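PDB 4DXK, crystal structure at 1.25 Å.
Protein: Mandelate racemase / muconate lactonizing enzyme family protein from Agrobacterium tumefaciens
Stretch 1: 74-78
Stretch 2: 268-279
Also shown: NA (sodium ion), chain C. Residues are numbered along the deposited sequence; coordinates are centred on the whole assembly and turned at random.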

# COMPACT_ATOMS: atom_id res chain seq x y z
N PHE A 74 -15.63 -24.81 -6.74
CA PHE A 74 -15.98 -24.00 -5.58
C PHE A 74 -15.80 -22.51 -5.91
O PHE A 74 -15.22 -22.15 -6.94
CB PHE A 74 -15.08 -24.42 -4.40
CG PHE A 74 -13.63 -24.25 -4.69
CD1 PHE A 74 -13.00 -23.03 -4.46
CD2 PHE A 74 -12.90 -25.28 -5.26
CE1 PHE A 74 -11.67 -22.85 -4.77
CE2 PHE A 74 -11.56 -25.10 -5.57
CZ PHE A 74 -10.94 -23.89 -5.33
N ARG A 75 -16.27 -21.64 -5.02
CA ARG A 75 -16.15 -20.18 -5.17
C ARG A 75 -16.59 -19.77 -6.58
O ARG A 75 -15.89 -19.04 -7.28
CB ARG A 75 -14.73 -19.71 -4.86
CG ARG A 75 -14.58 -18.19 -4.73
CD ARG A 75 -13.36 -17.72 -5.49
NE ARG A 75 -13.10 -16.28 -5.40
CZ ARG A 75 -13.48 -15.39 -6.32
NH1 ARG A 75 -14.16 -15.78 -7.40
NH2 ARG A 75 -13.17 -14.11 -6.16
N SER A 76 -17.76 -20.25 -6.97
CA SER A 76 -18.26 -20.00 -8.31
C SER A 76 -19.77 -20.12 -8.32
O SER A 76 -20.38 -20.49 -7.31
CB SER A 76 -17.66 -20.99 -9.29
OG SER A 76 -18.40 -22.20 -9.30
N SER A 77 -20.35 -19.82 -9.47
CA SER A 77 -21.78 -20.01 -9.71
C SER A 77 -22.01 -21.15 -10.72
O SER A 77 -23.02 -21.18 -11.41
CB SER A 77 -22.40 -18.71 -10.20
OG SER A 77 -21.64 -18.16 -11.25
N GLY A 78 -21.07 -22.09 -10.77
CA GLY A 78 -21.16 -23.23 -11.68
C GLY A 78 -22.19 -24.27 -11.26
O GLY A 78 -22.87 -24.14 -10.23
N GLU A 268 -24.68 -11.12 -8.58
CA GLU A 268 -25.40 -12.39 -8.66
C GLU A 268 -24.52 -13.50 -9.25
O GLU A 268 -24.81 -14.69 -9.06
CB GLU A 268 -26.66 -12.21 -9.51
CG GLU A 268 -26.36 -11.95 -10.99
CD GLU A 268 -27.56 -11.49 -11.80
OE1 GLU A 268 -28.34 -10.66 -11.31
OE2 GLU A 268 -27.72 -11.97 -12.96
N THR A 269 -23.47 -13.13 -9.98
CA THR A 269 -22.62 -14.14 -10.62
C THR A 269 -21.53 -14.72 -9.71
O THR A 269 -20.87 -15.67 -10.10
CB THR A 269 -21.93 -13.61 -11.91
OG1 THR A 269 -20.91 -12.65 -11.59
CG2 THR A 269 -22.95 -12.98 -12.85
N LEU A 270 -21.36 -14.16 -8.51
CA LEU A 270 -20.32 -14.59 -7.58
C LEU A 270 -20.86 -15.63 -6.60
O LEU A 270 -22.01 -15.53 -6.15
CB LEU A 270 -19.78 -13.40 -6.78
CG LEU A 270 -18.94 -12.40 -7.57
CD1 LEU A 270 -18.65 -11.17 -6.72
CD2 LEU A 270 -17.64 -13.03 -8.07
N GLY A 271 -20.03 -16.60 -6.25
CA GLY A 271 -20.43 -17.65 -5.33
C GLY A 271 -19.55 -17.80 -4.10
O GLY A 271 -18.32 -17.72 -4.20
N SER A 272 -20.21 -18.02 -2.97
CA SER A 272 -19.61 -18.32 -1.66
C SER A 272 -19.15 -17.06 -0.96
O SER A 272 -18.83 -16.03 -1.58
CB SER A 272 -18.45 -19.33 -1.74
OG SER A 272 -17.21 -18.67 -1.99
N ARG A 273 -19.07 -17.13 0.36
CA ARG A 273 -18.65 -15.95 1.08
C ARG A 273 -17.22 -15.54 0.74
O ARG A 273 -16.86 -14.37 0.93
CB ARG A 273 -18.87 -16.12 2.57
CG ARG A 273 -17.80 -16.85 3.27
CD ARG A 273 -18.31 -17.23 4.66
NE ARG A 273 -19.00 -18.52 4.60
CZ ARG A 273 -19.01 -19.39 5.59
NH1 ARG A 273 -18.47 -19.09 6.77
NH2 ARG A 273 -19.59 -20.56 5.41
N TRP A 274 -16.41 -16.47 0.24
CA TRP A 274 -15.03 -16.16 -0.11
C TRP A 274 -14.94 -15.22 -1.31
O TRP A 274 -14.07 -14.33 -1.34
CB TRP A 274 -14.22 -17.46 -0.30
CG TRP A 274 -14.04 -18.16 1.02
CD1 TRP A 274 -13.00 -18.00 1.89
CD2 TRP A 274 -14.96 -19.06 1.65
NE1 TRP A 274 -13.21 -18.75 3.01
CE2 TRP A 274 -14.41 -19.40 2.90
CE3 TRP A 274 -16.19 -19.61 1.29
CZ2 TRP A 274 -15.05 -20.27 3.79
CZ3 TRP A 274 -16.83 -20.47 2.17
CH2 TRP A 274 -16.25 -20.80 3.41
N ALA A 275 -15.84 -15.37 -2.28
CA ALA A 275 -15.89 -14.42 -3.38
C ALA A 275 -16.28 -13.03 -2.89
O ALA A 275 -15.78 -12.02 -3.39
CB ALA A 275 -16.85 -14.89 -4.48
N PHE A 276 -17.17 -12.99 -1.91
CA PHE A 276 -17.62 -11.72 -1.37
C PHE A 276 -16.58 -11.07 -0.45
O PHE A 276 -16.47 -9.85 -0.42
CB PHE A 276 -19.02 -11.84 -0.75
CG PHE A 276 -20.08 -11.99 -1.79
CD1 PHE A 276 -20.67 -10.88 -2.35
CD2 PHE A 276 -20.41 -13.24 -2.29
CE1 PHE A 276 -21.62 -11.01 -3.36
CE2 PHE A 276 -21.36 -13.37 -3.31
CZ PHE A 276 -21.96 -12.26 -3.84
N ARG A 277 -15.79 -11.89 0.24
CA ARG A 277 -14.60 -11.34 0.90
C ARG A 277 -13.70 -10.66 -0.12
O ARG A 277 -13.25 -9.53 0.09
CB ARG A 277 -13.82 -12.44 1.62
CG ARG A 277 -12.38 -12.05 1.96
CD ARG A 277 -11.65 -13.14 2.74
NE ARG A 277 -10.20 -12.89 2.75
CZ ARG A 277 -9.27 -13.82 2.92
NH1 ARG A 277 -9.59 -15.07 3.16
NH2 ARG A 277 -7.99 -13.46 2.86
N ASP A 278 -13.43 -11.34 -1.23
CA ASP A 278 -12.59 -10.77 -2.27
C ASP A 278 -13.17 -9.45 -2.77
O ASP A 278 -12.45 -8.48 -2.99
CB ASP A 278 -12.44 -11.76 -3.44
CG ASP A 278 -11.60 -12.99 -3.10
OD1 ASP A 278 -10.97 -13.05 -2.02
OD2 ASP A 278 -11.57 -13.90 -3.96
N LEU A 279 -14.49 -9.40 -2.97
CA LEU A 279 -15.14 -8.18 -3.42
C LEU A 279 -14.97 -7.06 -2.40
O LEU A 279 -14.60 -5.94 -2.74
CB LEU A 279 -16.62 -8.45 -3.68
CG LEU A 279 -17.49 -7.25 -4.05
CD1 LEU A 279 -17.05 -6.66 -5.38
CD2 LEU A 279 -18.95 -7.64 -4.08
NA NA C . -28.61 -8.87 -12.79
O HOH W 1 -17.50 -16.59 -7.56
O HOH W 2 -29.17 -10.45 -14.45
O HOH W 3 -26.44 -8.92 -13.64

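What holds the charged end of Arg75 in place? The side chain leaves its CA sideways to the second stretch, but its extended chi1 and chi3 (both t) carry the guanidinium along the helix to Asp278, one of the residues whose CA-to-CB bond points toward the first stretch. There a salt bridge forms, with Arg75 NH2 2.7 Å from Asp278 OD2. Asp278 OD2 also accepts a hydrogen bond from Arg75 NE at 3.2 Å, so a single carboxylate oxygen serves two donors of one guanidinium. The N-H...O angles, 160° from NH2 and 136° from NE, show that the NH2 bond is the straighter as well as the shorter. OD2 lies at the guanidinium edge, near its plane, where the N-H groups can reach it.

What packs around this side chain on its way to the acid? Ala275, one helical turn before Asp278, sets its methyl group over one face of the guanidinium, with Ala275 CB 3.9 Å from Arg75 CZ. The face offers no N-H to a partner, so a small apolar group can rest there without competing with the salt bridge at the edge. Nearer the backbone, Arg75 CG lies 3.8 Å from Ser272 OG. Ser272 OG donates within its own stretch, to Gly271 O at 2.6 Å.

How do the two backbones approach each other? They come closest at Ser76 and Gly271, whose CA atoms are 4.4 Å apart. Two CA-H...O contacts run in opposite directions here: Arg75 CA lies 3.4 Å from Gly271 O, and Gly271 CA lies 3.5 Å from Ser76 O, the latter nearly straight at 171°. The absence of a side chain at Gly271 matters, because an ideal CB would sit 1.9 Å from Ser76 O, a clash. A water adds a further link, accepting from Gly271 N at 2.8 Å and donating a weak hydrogen bond to Arg75 O at 2.9 Å.

Which hydrogen bonds fasten the other end of the contact? Ser77 points its CA-to-CB bond toward the second stretch, and its OG donates to the backbone oxygen Thr269 O at 2.8 Å. Ser76 points away instead, and its OG accepts a hydrogen bond from Gly78 N at 3.0 Å, bracing the first stretch just before a helix begins. The neighbouring serines thus divide their roles: Ser77 OG bonds across the contact, while Ser76 OG bonds within its own stretch, to Gly78 N.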